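Local coordinates for 4-oxalocrotonate decarboxylase NahK (Pseudomonas putida, PDB 5D2H), which catalyses the metal-dependent decarboxylation of (3E)-2-oxohex-3-enedioate to 2-oxopent-4-enoate in the breakdown of aromatic hydrocarbons, at residues T159-D164 with F250-G255. The protein carries 1 engineered substitution. Residues are numbered along the deposited sequence; the frame is centred on the assembly and turned at random.
Sequences TVEVID and FIMTGG. With MG (magnesium ion), chain B; AKG (2-oxoglutaric acid), chain C.
Met-252 bends its methyl group into the space between Thr-159 and Glu-161, which lie two residues apart and point the same way from strand 153-163. Met-252 CE lies 3.4 Å from Thr-159 CG2, closer than ordinary van der Waals contact. Glu-161 meets the same methyl from CB outward: Glu-161 CB packs against Met-252 CE at 3.4 Å, and Glu-161 CG still brushes Met-252 CE at 3.9 Å. Glu-161 CG stands anti to the backbone N (chi1 -168°) and the chain stays extended, which carries the carboxylate past the Met-252 methyl. There Glu-161 OE1 binds the magnesium ion at 2.0 Å. With Glu-128 and Glu-130 it forms a carboxylate metal site, consistent with the fumarylacetoacetate hydrolase family fold, completed by 2-oxoglutarate O2 and two waters, while Glu-161 OE2 forms a salt bridge with Lys-83. Water 1 also receives a weak hydrogen bond from Gly-255 N. At the far end, Thr-159 OG1, hydrogen-bonded to Ser-132, approaches the edge of the Phe-250 ring, 3.8 Å from Phe-250 CZ. Strand segments 159-163 and 250-252 run at 69° to each other, with no hydrogen bond between them: strand 126-135 pairs antiparallel with both, strand 184-189 flanks 153-163, and helix 227-239 packs against Ile-251 and Thr-253.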
loop_
_atom_site.group_PDB
_atom_site.type_symbol
_atom_site.label_atom_id
_atom_site.label_comp_id
_atom_site.label_asym_id
_atom_site.label_seq_id
_atom_site.Cartn_x
_atom_site.Cartn_y
_atom_site.Cartn_z
ATOM N N THR A 159 5.273 -9.939 0.505
ATOM C CA THR A 159 4.509 -9.224 1.504
ATOM C C THR A 159 3.040 -9.262 1.162
ATOM O O THR A 159 2.647 -8.990 0.030
ATOM C CB THR A 159 4.942 -7.758 1.612
ATOM O OG1 THR A 159 6.372 -7.690 1.757
ATOM C CG2 THR A 159 4.252 -7.094 2.827
ATOM N N VAL A 160 2.226 -9.622 2.141
ATOM C CA VAL A 160 0.795 -9.546 1.971
ATOM C C VAL A 160 0.339 -8.280 2.674
ATOM O O VAL A 160 0.746 -8.012 3.802
ATOM C CB VAL A 160 0.110 -10.774 2.576
ATOM C CG1 VAL A 160 -1.384 -10.569 2.638
ATOM C CG2 VAL A 160 0.481 -12.027 1.766
ATOM N N GLU A 161 -0.465 -7.470 2.001
ATOM C CA GLU A 161 -0.990 -6.291 2.658
ATOM C C GLU A 161 -2.397 -6.578 3.126
ATOM O O GLU A 161 -3.149 -7.299 2.466
ATOM C CB GLU A 161 -0.982 -5.063 1.736
ATOM C CG GLU A 161 -1.256 -3.778 2.520
ATOM C CD GLU A 161 -1.254 -2.499 1.691
ATOM O OE1 GLU A 161 -1.307 -2.564 0.444
ATOM O OE2 GLU A 161 -1.214 -1.413 2.313
ATOM N N VAL A 162 -2.736 -6.057 4.296
ATOM C CA VAL A 162 -4.127 -5.998 4.685
ATOM C C VAL A 162 -4.540 -4.555 4.489
ATOM O O VAL A 162 -3.988 -3.638 5.111
ATOM C CB VAL A 162 -4.361 -6.470 6.133
ATOM C CG1 VAL A 162 -5.865 -6.506 6.440
ATOM C CG2 VAL A 162 -3.755 -7.862 6.337
ATOM N N ILE A 163 -5.469 -4.342 3.572
ATOM C CA ILE A 163 -5.963 -3.003 3.333
ATOM C C ILE A 163 -7.356 -2.917 3.915
ATOM O O ILE A 163 -8.054 -3.914 4.019
ATOM C CB ILE A 163 -5.968 -2.640 1.846
ATOM C CG1 ILE A 163 -6.817 -3.644 1.054
ATOM C CG2 ILE A 163 -4.513 -2.533 1.318
ATOM C CD1 ILE A 163 -6.965 -3.293 -0.414
ATOM N N ASP A 164 -7.742 -1.722 4.325
ATOM C CA ASP A 164 -8.996 -1.561 5.021
ATOM C C ASP A 164 -9.365 -0.108 4.867
ATOM O O ASP A 164 -8.903 0.748 5.615
ATOM C CB ASP A 164 -8.823 -1.946 6.495
ATOM C CG ASP A 164 -10.144 -2.029 7.244
ATOM O OD1 ASP A 164 -11.178 -2.325 6.614
ATOM O OD2 ASP A 164 -10.142 -1.803 8.471
ATOM N N PHE A 250 11.623 0.539 2.584
ATOM C CA PHE A 250 10.784 -0.620 2.333
ATOM C C PHE A 250 9.526 -0.197 1.583
ATOM O O PHE A 250 8.781 0.666 2.041
ATOM C CB PHE A 250 10.408 -1.274 3.660
ATOM C CG PHE A 250 9.394 -2.366 3.533
ATOM C CD1 PHE A 250 9.781 -3.652 3.205
ATOM C CD2 PHE A 250 8.051 -2.112 3.775
ATOM C CE1 PHE A 250 8.838 -4.667 3.106
ATOM C CE2 PHE A 250 7.108 -3.124 3.681
ATOM C CZ PHE A 250 7.506 -4.401 3.344
ATOM N N ILE A 251 9.299 -0.803 0.429
ATOM C CA ILE A 251 8.222 -0.395 -0.458
ATOM C C ILE A 251 7.404 -1.588 -0.899
ATOM O O ILE A 251 7.928 -2.502 -1.537
ATOM C CB ILE A 251 8.792 0.252 -1.756
ATOM C CG1 ILE A 251 9.666 1.457 -1.420
ATOM C CG2 ILE A 251 7.664 0.666 -2.689
ATOM C CD1 ILE A 251 10.618 1.815 -2.537
ATOM N N MET A 252 6.111 -1.569 -0.586
ATOM C CA MET A 252 5.199 -2.578 -1.109
ATOM C C MET A 252 4.737 -2.138 -2.494
ATOM O O MET A 252 4.086 -1.115 -2.626
ATOM C CB MET A 252 4.018 -2.755 -0.159
ATOM C CG MET A 252 4.471 -3.041 1.273
ATOM S SD MET A 252 3.094 -3.445 2.367
ATOM C CE MET A 252 2.333 -4.727 1.381
ATOM N N THR A 253 5.080 -2.913 -3.524
ATOM C CA THR A 253 5.000 -2.412 -4.903
ATOM C C THR A 253 3.615 -2.480 -5.546
ATOM O O THR A 253 3.398 -1.879 -6.593
ATOM C CB THR A 253 6.040 -3.090 -5.844
ATOM O OG1 THR A 253 5.799 -4.501 -5.898
ATOM C CG2 THR A 253 7.463 -2.827 -5.353
ATOM N N GLY A 254 2.686 -3.207 -4.934
ATOM C CA GLY A 254 1.319 -3.207 -5.410
ATOM C C GLY A 254 0.645 -4.570 -5.436
ATOM O O GLY A 254 1.304 -5.607 -5.434
ATOM N N GLY A 255 -0.684 -4.557 -5.456
ATOM C CA GLY A 255 -1.455 -5.784 -5.460
ATOM C C GLY A 255 -1.231 -6.594 -6.721
ATOM O O GLY A 255 -1.490 -6.125 -7.823
HETATM MG MG MG B . -1.470 -2.789 -1.524
HETATM C C1 AKG C . -3.791 -0.678 -2.491
HETATM O O1 AKG C . -3.771 -1.203 -3.622
HETATM O O2 AKG C . -2.882 -0.909 -1.651
HETATM C C2 AKG C . -4.915 0.194 -2.106
HETATM O O5 AKG C . -5.325 0.121 -0.960
HETATM C C3 AKG C . -5.627 1.187 -3.009
HETATM C C4 AKG C . -5.290 1.093 -4.491
HETATM C C5 AKG C . -5.989 -0.043 -5.208
HETATM O O3 AKG C . -5.372 -0.534 -6.178
HETATM O O4 AKG C . -7.127 -0.448 -4.843
HETATM O O HOH W 1 -1.898 -2.861 -3.576
HETATM O O HOH W 2 0.272 -1.835 -1.881
#